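Local atomic coordinates of D-aminoacyl-tRNA deacylase (Archaeoglobus fulgidus, PDB entry 1YQE), a protein that probably hydrolyses D-aminoacyl-tRNAs to free tRNA and D-amino acids, acting as a zinc-dependent deacylase of broad substrate specificity. Residues A[226-231]-A[258-263]; A[241-246]-A[265-270]. All coordinates share one frame; numbering follows the deposited sequence.

Contact 1: A[226-231]-A[258-263]; sequences LTAEFL and VNEAAE
Ala228 and Leu231, one helical turn apart, face Ala261 where the start of helix 228-238 packs against helix 252-265, a helix-helix packing beside the four-stranded parallel sheet of an alpha/beta fold. The evidence for close packing is the backbone separation: Ala228 CA and Ala261 CA are 4.8 Å apart, a distance allowed by two methyl side chains. Ala261 CB touches both residues of the first helix, with Leu231 CB at 3.5 Å and the carbonyl oxygen Ala228 O at 3.6 Å. No hydrogen bond links the segments; the side chains that meet on the tight side are apolar. Leu231 CG lies anti to the carbonyl carbon (chi1 -74°), and beyond it CD1 comes to 4.0 Å from Val258 CG2, the two side chains crossing obliquely. On the buried side Phe218 and Ile257 also touch Leu231, and Val258 touches Val269 of the sheet. Toward solvent the contact is thinner. There the partly exposed Glu260 meets Ala228 CB with its own CB at 3.7 Å, and the extended chain carries OE1 past the same methyl without any bond across. The helix start is fixed locally by Thr227 at the N-cap, whose OG1 accepts from Phe230 N at 3.0 Å.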
ATOM      1  N   LEU A 226     -10.633 -17.419   3.326  1.00 17.63           N
ATOM      2  CA  LEU A 226     -11.036 -16.335   4.214  1.00 17.27           C
ATOM      3  C   LEU A 226     -12.007 -16.858   5.260  1.00 18.40           C
ATOM      4  O   LEU A 226     -12.788 -17.766   4.990  1.00 20.76           O
ATOM      5  CB  LEU A 226     -11.740 -15.224   3.434  1.00 17.52           C
ATOM      6  CG  LEU A 226     -10.997 -14.391   2.393  1.00 19.14           C
ATOM      7  CD1 LEU A 226     -12.011 -13.483   1.705  1.00 15.72           C
ATOM      8  CD2 LEU A 226      -9.894 -13.562   3.053  1.00 18.80           C
ATOM      9  N   THR A 227     -11.949 -16.286   6.458  1.00 17.71           N
ATOM     10  CA  THR A 227     -12.865 -16.652   7.531  1.00 17.99           C
ATOM     11  C   THR A 227     -13.437 -15.342   8.055  1.00 17.81           C
ATOM     12  O   THR A 227     -12.869 -14.278   7.816  1.00 17.50           O
ATOM     13  CB  THR A 227     -12.154 -17.375   8.690  1.00 17.13           C
ATOM     14  OG1 THR A 227     -11.147 -16.519   9.243  1.00 18.29           O
ATOM     15  CG2 THR A 227     -11.517 -18.675   8.198  1.00 18.07           C
ATOM     16  N   ALA A 228     -14.562 -15.411   8.753  1.00 18.91           N
ATOM     17  CA  ALA A 228     -15.163 -14.208   9.295  1.00 19.11           C
ATOM     18  C   ALA A 228     -14.193 -13.544  10.270  1.00 19.88           C
ATOM     19  O   ALA A 228     -14.080 -12.321  10.296  1.00 18.22           O
ATOM     20  CB  ALA A 228     -16.472 -14.542   9.995  1.00 21.23           C
ATOM     21  N   GLU A 229     -13.479 -14.350  11.058  1.00 20.98           N
ATOM     22  CA  GLU A 229     -12.538 -13.800  12.033  1.00 22.41           C
ATOM     23  C   GLU A 229     -11.334 -13.131  11.375  1.00 21.39           C
ATOM     24  O   GLU A 229     -10.826 -12.125  11.873  1.00 20.40           O
ATOM     25  CB  GLU A 229     -12.075 -14.888  13.010  1.00 27.26           C
ATOM     26  CG  GLU A 229     -11.124 -14.377  14.089  1.00 33.55           C
ATOM     27  CD  GLU A 229     -11.616 -13.094  14.761  1.00 38.17           C
ATOM     28  OE1 GLU A 229     -12.753 -13.083  15.285  1.00 39.27           O
ATOM     29  OE2 GLU A 229     -10.859 -12.095  14.766  1.00 40.15           O
ATOM     30  N   PHE A 230     -10.872 -13.686  10.260  1.00 18.87           N
ATOM     31  CA  PHE A 230      -9.746 -13.090   9.560  1.00 17.32           C
ATOM     32  C   PHE A 230     -10.178 -11.722   9.030  1.00 15.65           C
ATOM     33  O   PHE A 230      -9.421 -10.756   9.102  1.00 16.53           O
ATOM     34  CB  PHE A 230      -9.304 -13.970   8.391  1.00 17.95           C
ATOM     35  CG  PHE A 230      -8.017 -13.522   7.755  1.00 19.34           C
ATOM     36  CD1 PHE A 230      -6.809 -13.669   8.426  1.00 20.58           C
ATOM     37  CD2 PHE A 230      -8.016 -12.935   6.492  1.00 20.72           C
ATOM     38  CE1 PHE A 230      -5.615 -13.241   7.851  1.00 21.15           C
ATOM     39  CE2 PHE A 230      -6.829 -12.501   5.908  1.00 20.16           C
ATOM     40  CZ  PHE A 230      -5.628 -12.654   6.586  1.00 21.69           C
ATOM     41  N   LEU A 231     -11.392 -11.644   8.491  1.00 15.74           N
ATOM     42  CA  LEU A 231     -11.891 -10.373   7.974  1.00 17.08           C
ATOM     43  C   LEU A 231     -12.026  -9.342   9.091  1.00 17.43           C
ATOM     44  O   LEU A 231     -11.783  -8.156   8.874  1.00 16.89           O
ATOM     45  CB  LEU A 231     -13.236 -10.561   7.266  1.00 17.51           C
ATOM     46  CG  LEU A 231     -13.159 -11.224   5.887  1.00 18.47           C
ATOM     47  CD1 LEU A 231     -14.560 -11.300   5.278  1.00 20.24           C
ATOM     48  CD2 LEU A 231     -12.231 -10.421   4.979  1.00 16.65           C
ATOM     49  N   VAL A 258     -18.580 -12.215   4.953  1.00 21.81           N
ATOM     50  CA  VAL A 258     -18.426 -10.763   4.939  1.00 21.33           C
ATOM     51  C   VAL A 258     -19.449 -10.172   5.906  1.00 21.30           C
ATOM     52  O   VAL A 258     -19.111  -9.354   6.754  1.00 20.14           O
ATOM     53  CB  VAL A 258     -18.656 -10.177   3.521  1.00 21.03           C
ATOM     54  CG1 VAL A 258     -19.032  -8.699   3.608  1.00 20.48           C
ATOM     55  CG2 VAL A 258     -17.393 -10.347   2.690  1.00 21.41           C
ATOM     56  N   ASN A 259     -20.701 -10.602   5.776  1.00 23.78           N
ATOM     57  CA  ASN A 259     -21.771 -10.121   6.646  1.00 25.87           C
ATOM     58  C   ASN A 259     -21.501 -10.498   8.097  1.00 25.68           C
ATOM     59  O   ASN A 259     -21.791  -9.727   9.009  1.00 26.08           O
ATOM     60  CB  ASN A 259     -23.120 -10.688   6.190  1.00 26.74           C
ATOM     61  CG  ASN A 259     -23.656  -9.988   4.954  1.00 29.41           C
ATOM     62  OD1 ASN A 259     -24.660 -10.404   4.380  1.00 32.35           O
ATOM     63  ND2 ASN A 259     -22.993  -8.913   4.548  1.00 27.05           N
ATOM     64  N   GLU A 260     -20.937 -11.683   8.305  1.00 25.71           N
ATOM     65  CA  GLU A 260     -20.601 -12.135   9.649  1.00 26.19           C
ATOM     66  C   GLU A 260     -19.585 -11.161  10.241  1.00 24.44           C
ATOM     67  O   GLU A 260     -19.762 -10.658  11.352  1.00 22.68           O
ATOM     68  CB  GLU A 260     -19.989 -13.543   9.613  1.00 27.01           C
ATOM     69  CG  GLU A 260     -20.950 -14.655   9.220  1.00 31.82           C
ATOM     70  CD  GLU A 260     -20.299 -16.035   9.236  1.00 33.92           C
ATOM     71  OE1 GLU A 260     -19.408 -16.298   8.402  1.00 33.74           O
ATOM     72  OE2 GLU A 260     -20.677 -16.862  10.090  1.00 39.96           O
ATOM     73  N   ALA A 261     -18.526 -10.895   9.479  1.00 23.47           N
ATOM     74  CA  ALA A 261     -17.458  -9.993   9.899  1.00 20.73           C
ATOM     75  C   ALA A 261     -17.975  -8.581  10.149  1.00 19.91           C
ATOM     76  O   ALA A 261     -17.591  -7.929  11.124  1.00 20.06           O
ATOM     77  CB  ALA A 261     -16.349  -9.969   8.841  1.00 20.01           C
ATOM     78  N   ALA A 262     -18.844  -8.105   9.265  1.00 21.46           N
ATOM     79  CA  ALA A 262     -19.405  -6.768   9.411  1.00 21.05           C
ATOM     80  C   ALA A 262     -20.147  -6.648  10.739  1.00 22.73           C
ATOM     81  O   ALA A 262     -19.988  -5.659  11.457  1.00 22.93           O
ATOM     82  CB  ALA A 262     -20.345  -6.462   8.248  1.00 21.45           C
ATOM     83  N   GLU A 263     -20.948  -7.660  11.069  1.00 23.11           N
ATOM     84  CA  GLU A 263     -21.714  -7.654  12.313  1.00 25.00           C
ATOM     85  C   GLU A 263     -20.812  -7.671  13.544  1.00 24.76           C
ATOM     86  O   GLU A 263     -20.997  -6.876  14.468  1.00 23.78           O
ATOM     87  CB  GLU A 263     -22.666  -8.859  12.368  1.00 28.20           C
ATOM     88  CG  GLU A 263     -23.677  -8.925  11.226  1.00 33.78           C
ATOM     89  CD  GLU A 263     -24.690 -10.058  11.391  1.00 39.09           C
ATOM     90  OE1 GLU A 263     -24.272 -11.228  11.550  1.00 39.19           O
ATOM     91  OE2 GLU A 263     -25.909  -9.775  11.357  1.00 41.03           O
TER

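Contact 2: A[241-246]-A[265-270]; sequences EYIIID and AGVEVL
Glu268 sets its carboxylate at the edge of the Tyr242 ring, OE1 lying in the ring plane 3.2 Å from CE1. Carboxylate and ring are only 20° from coplanar, and the two side chains run side by side in the same direction, which would suit a weak attraction between the electron-rich oxygen and the slightly positive C-H edge of the ring. Glu268 CG stands anti to the backbone N (chi1 171°), starting an extended chain that keeps pace with the tyrosine. Leu270 CD1 approaches the same ring obliquely, 3.9 Å from Tyr242 CD1. With an alanine in place of Tyr242 the ring is gone, and the Glu268 carboxylate would probably be freer to turn while a gap is likely to open beside Leu270 CD1 and at Phe212, which meets the ring edge-to-face.

Beneath this cluster, strands 242-245 and 268-270 pair in parallel. Ile243 uses both its backbone groups, N to Glu268 O at 3.0 Å and O from Leu270 N at 2.9 Å. Beyond it Ile245 N donates to Leu270 O at 3.0 Å. The bond from Glu268 N to Glu241 O is longer, 3.3 Å. On the opposite face Ile243 CG1 packs 4.0 Å from Val267 CG2.

Strand 268-271 forms one edge of the four-stranded parallel sheet, and strand 189-194 bonds the other side of 242-245. This is a beta-alpha-beta crossover: helix 252-265 covers Ile243 and Val269, while Val275 of helix 272-278 touches Ile244 and Leu270.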
ATOM      1  N   GLU A 241     -14.267   1.366   8.663  1.00 17.41           N
ATOM      2  CA  GLU A 241     -15.632   1.480   9.159  1.00 20.43           C
ATOM      3  C   GLU A 241     -16.559   0.823   8.146  1.00 17.48           C
ATOM      4  O   GLU A 241     -17.777   0.833   8.311  1.00 18.95           O
ATOM      5  CB  GLU A 241     -16.031   2.950   9.332  1.00 22.93           C
ATOM      6  CG  GLU A 241     -15.376   3.654  10.512  1.00 29.70           C
ATOM      7  CD  GLU A 241     -15.607   2.929  11.832  1.00 35.11           C
ATOM      8  OE1 GLU A 241     -16.735   2.441  12.066  1.00 36.34           O
ATOM      9  OE2 GLU A 241     -14.658   2.854  12.644  1.00 40.43           O
ATOM     10  N   TYR A 242     -15.976   0.232   7.106  1.00 17.34           N
ATOM     11  CA  TYR A 242     -16.767  -0.394   6.047  1.00 16.27           C
ATOM     12  C   TYR A 242     -16.062  -1.562   5.377  1.00 13.23           C
ATOM     13  O   TYR A 242     -14.843  -1.690   5.443  1.00 13.18           O
ATOM     14  CB  TYR A 242     -17.040   0.608   4.920  1.00 17.24           C
ATOM     15  CG  TYR A 242     -17.709   1.894   5.308  1.00 18.38           C
ATOM     16  CD1 TYR A 242     -19.101   1.992   5.354  1.00 19.28           C
ATOM     17  CD2 TYR A 242     -16.956   3.028   5.609  1.00 18.94           C
ATOM     18  CE1 TYR A 242     -19.724   3.188   5.683  1.00 19.96           C
ATOM     19  CE2 TYR A 242     -17.573   4.231   5.944  1.00 17.88           C
ATOM     20  CZ  TYR A 242     -18.954   4.303   5.978  1.00 19.43           C
ATOM     21  OH  TYR A 242     -19.569   5.491   6.289  1.00 21.25           O
ATOM     22  N   ILE A 243     -16.858  -2.401   4.724  1.00 13.93           N
ATOM     23  CA  ILE A 243     -16.339  -3.501   3.924  1.00 12.77           C
ATOM     24  C   ILE A 243     -17.024  -3.253   2.586  1.00 14.50           C
ATOM     25  O   ILE A 243     -18.246  -3.141   2.528  1.00 16.96           O
ATOM     26  CB  ILE A 243     -16.776  -4.900   4.412  1.00 13.71           C
ATOM     27  CG1 ILE A 243     -16.179  -5.202   5.784  1.00 12.12           C
ATOM     28  CG2 ILE A 243     -16.288  -5.964   3.414  1.00 12.65           C
ATOM     29  CD1 ILE A 243     -16.618  -6.530   6.367  1.00 15.35           C
ATOM     30  N   ILE A 244     -16.245  -3.118   1.523  1.00 14.39           N
ATOM     31  CA  ILE A 244     -16.825  -2.910   0.201  1.00 14.56           C
ATOM     32  C   ILE A 244     -16.666  -4.214  -0.563  1.00 16.32           C
ATOM     33  O   ILE A 244     -15.603  -4.829  -0.530  1.00 14.74           O
ATOM     34  CB  ILE A 244     -16.100  -1.783  -0.569  1.00 15.49           C
ATOM     35  CG1 ILE A 244     -16.359  -0.441   0.111  1.00 13.95           C
ATOM     36  CG2 ILE A 244     -16.584  -1.738  -2.010  1.00 14.90           C
ATOM     37  CD1 ILE A 244     -15.500   0.687  -0.425  1.00 11.68           C
ATOM     38  N   ILE A 245     -17.725  -4.645  -1.242  1.00 17.77           N
ATOM     39  CA  ILE A 245     -17.660  -5.880  -2.010  1.00 19.74           C
ATOM     40  C   ILE A 245     -17.768  -5.611  -3.504  1.00 21.30           C
ATOM     41  O   ILE A 245     -18.434  -4.666  -3.934  1.00 20.19           O
ATOM     42  CB  ILE A 245     -18.796  -6.865  -1.624  1.00 20.87           C
ATOM     43  CG1 ILE A 245     -20.157  -6.182  -1.794  1.00 22.27           C
ATOM     44  CG2 ILE A 245     -18.596  -7.368  -0.197  1.00 20.33           C
ATOM     45  CD1 ILE A 245     -21.338  -7.112  -1.603  1.00 25.54           C
ATOM     46  N   ASP A 246     -17.080  -6.432  -4.285  1.00 20.80           N
ATOM     47  CA  ASP A 246     -17.134  -6.330  -5.736  1.00 23.53           C
ATOM     48  C   ASP A 246     -18.303  -7.264  -6.031  1.00 24.20           C
ATOM     49  O   ASP A 246     -18.115  -8.467  -6.204  1.00 23.70           O
ATOM     50  CB  ASP A 246     -15.843  -6.871  -6.358  1.00 22.19           C
ATOM     51  CG  ASP A 246     -15.839  -6.779  -7.875  1.00 25.15           C
ATOM     52  OD1 ASP A 246     -16.914  -6.956  -8.483  1.00 25.56           O
ATOM     53  OD2 ASP A 246     -14.760  -6.547  -8.458  1.00 26.29           O
ATOM     54  N   ALA A 265     -17.635  -6.818  13.839  1.00 19.92           N
ATOM     55  CA  ALA A 265     -16.805  -5.623  13.937  1.00 19.76           C
ATOM     56  C   ALA A 265     -17.634  -4.342  14.007  1.00 20.19           C
ATOM     57  O   ALA A 265     -17.104  -3.269  14.287  1.00 21.97           O
ATOM     58  CB  ALA A 265     -15.852  -5.558  12.752  1.00 19.21           C
ATOM     59  N   GLY A 266     -18.929  -4.451  13.739  1.00 21.24           N
ATOM     60  CA  GLY A 266     -19.789  -3.279  13.788  1.00 21.08           C
ATOM     61  C   GLY A 266     -19.564  -2.303  12.650  1.00 21.55           C
ATOM     62  O   GLY A 266     -19.608  -1.086  12.841  1.00 19.69           O
ATOM     63  N   VAL A 267     -19.315  -2.825  11.454  1.00 21.35           N
ATOM     64  CA  VAL A 267     -19.096  -1.960  10.306  1.00 19.77           C
ATOM     65  C   VAL A 267     -20.162  -2.213   9.245  1.00 20.30           C
ATOM     66  O   VAL A 267     -20.864  -3.224   9.293  1.00 20.24           O
ATOM     67  CB  VAL A 267     -17.676  -2.166   9.721  1.00 20.74           C
ATOM     68  CG1 VAL A 267     -16.633  -1.815  10.787  1.00 18.90           C
ATOM     69  CG2 VAL A 267     -17.491  -3.610   9.251  1.00 17.73           C
ATOM     70  N   GLU A 268     -20.289  -1.288   8.297  1.00 19.32           N
ATOM     71  CA  GLU A 268     -21.289  -1.411   7.243  1.00 19.46           C
ATOM     72  C   GLU A 268     -20.756  -1.980   5.928  1.00 19.58           C
ATOM     73  O   GLU A 268     -19.657  -1.645   5.493  1.00 20.24           O
ATOM     74  CB  GLU A 268     -21.935  -0.043   6.984  1.00 21.03           C
ATOM     75  CG  GLU A 268     -22.839  -0.004   5.759  1.00 26.65           C
ATOM     76  CD  GLU A 268     -23.539   1.334   5.592  1.00 31.09           C
ATOM     77  OE1 GLU A 268     -22.860   2.381   5.666  1.00 34.10           O
ATOM     78  OE2 GLU A 268     -24.771   1.336   5.380  1.00 34.30           O
ATOM     79  N   VAL A 269     -21.551  -2.842   5.299  1.00 18.67           N
ATOM     80  CA  VAL A 269     -21.180  -3.442   4.018  1.00 18.68           C
ATOM     81  C   VAL A 269     -21.798  -2.631   2.881  1.00 18.12           C
ATOM     82  O   VAL A 269     -22.996  -2.356   2.898  1.00 19.83           O
ATOM     83  CB  VAL A 269     -21.702  -4.888   3.886  1.00 16.74           C
ATOM     84  CG1 VAL A 269     -21.319  -5.453   2.522  1.00 19.82           C
ATOM     85  CG2 VAL A 269     -21.137  -5.758   4.993  1.00 15.59           C
ATOM     86  N   LEU A 270     -20.981  -2.264   1.895  1.00 18.99           N
ATOM     87  CA  LEU A 270     -21.438  -1.490   0.740  1.00 18.72           C
ATOM     88  C   LEU A 270     -21.005  -2.108  -0.593  1.00 19.50           C
ATOM     89  O   LEU A 270     -19.887  -2.614  -0.724  1.00 16.75           O
ATOM     90  CB  LEU A 270     -20.892  -0.060   0.809  1.00 20.93           C
ATOM     91  CG  LEU A 270     -21.435   0.886   1.880  1.00 21.17           C
ATOM     92  CD1 LEU A 270     -20.682   2.210   1.808  1.00 22.34           C
ATOM     93  CD2 LEU A 270     -22.929   1.108   1.670  1.00 21.38           C
TER

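Overall arrangement
Contacts 1 and 2 share helix 252-265, and their centres lie about 10 Å apart. In contact 1 that helix meets helix 228-238; its neighbouring surface covers the strand pair of contact 2, as Ala262 CB against Val269 CG2 at 3.4 Å and Val258 O against Ile243 CD1 at 3.8 Å indicate. The helix then ends in a Schellman motif with Gly266 as the C-prime residue, and Val267 N lies 2.9 Å from Ala262 O, a probable hydrogen bond leading into the edge strand. The residues lining the pyrophosphate pocket, Arg54, Ile56, Arg79, His80, Ser81, His143 and Glu156, all lie outside the four segments, so neither contact supplies a pocket-lining residue.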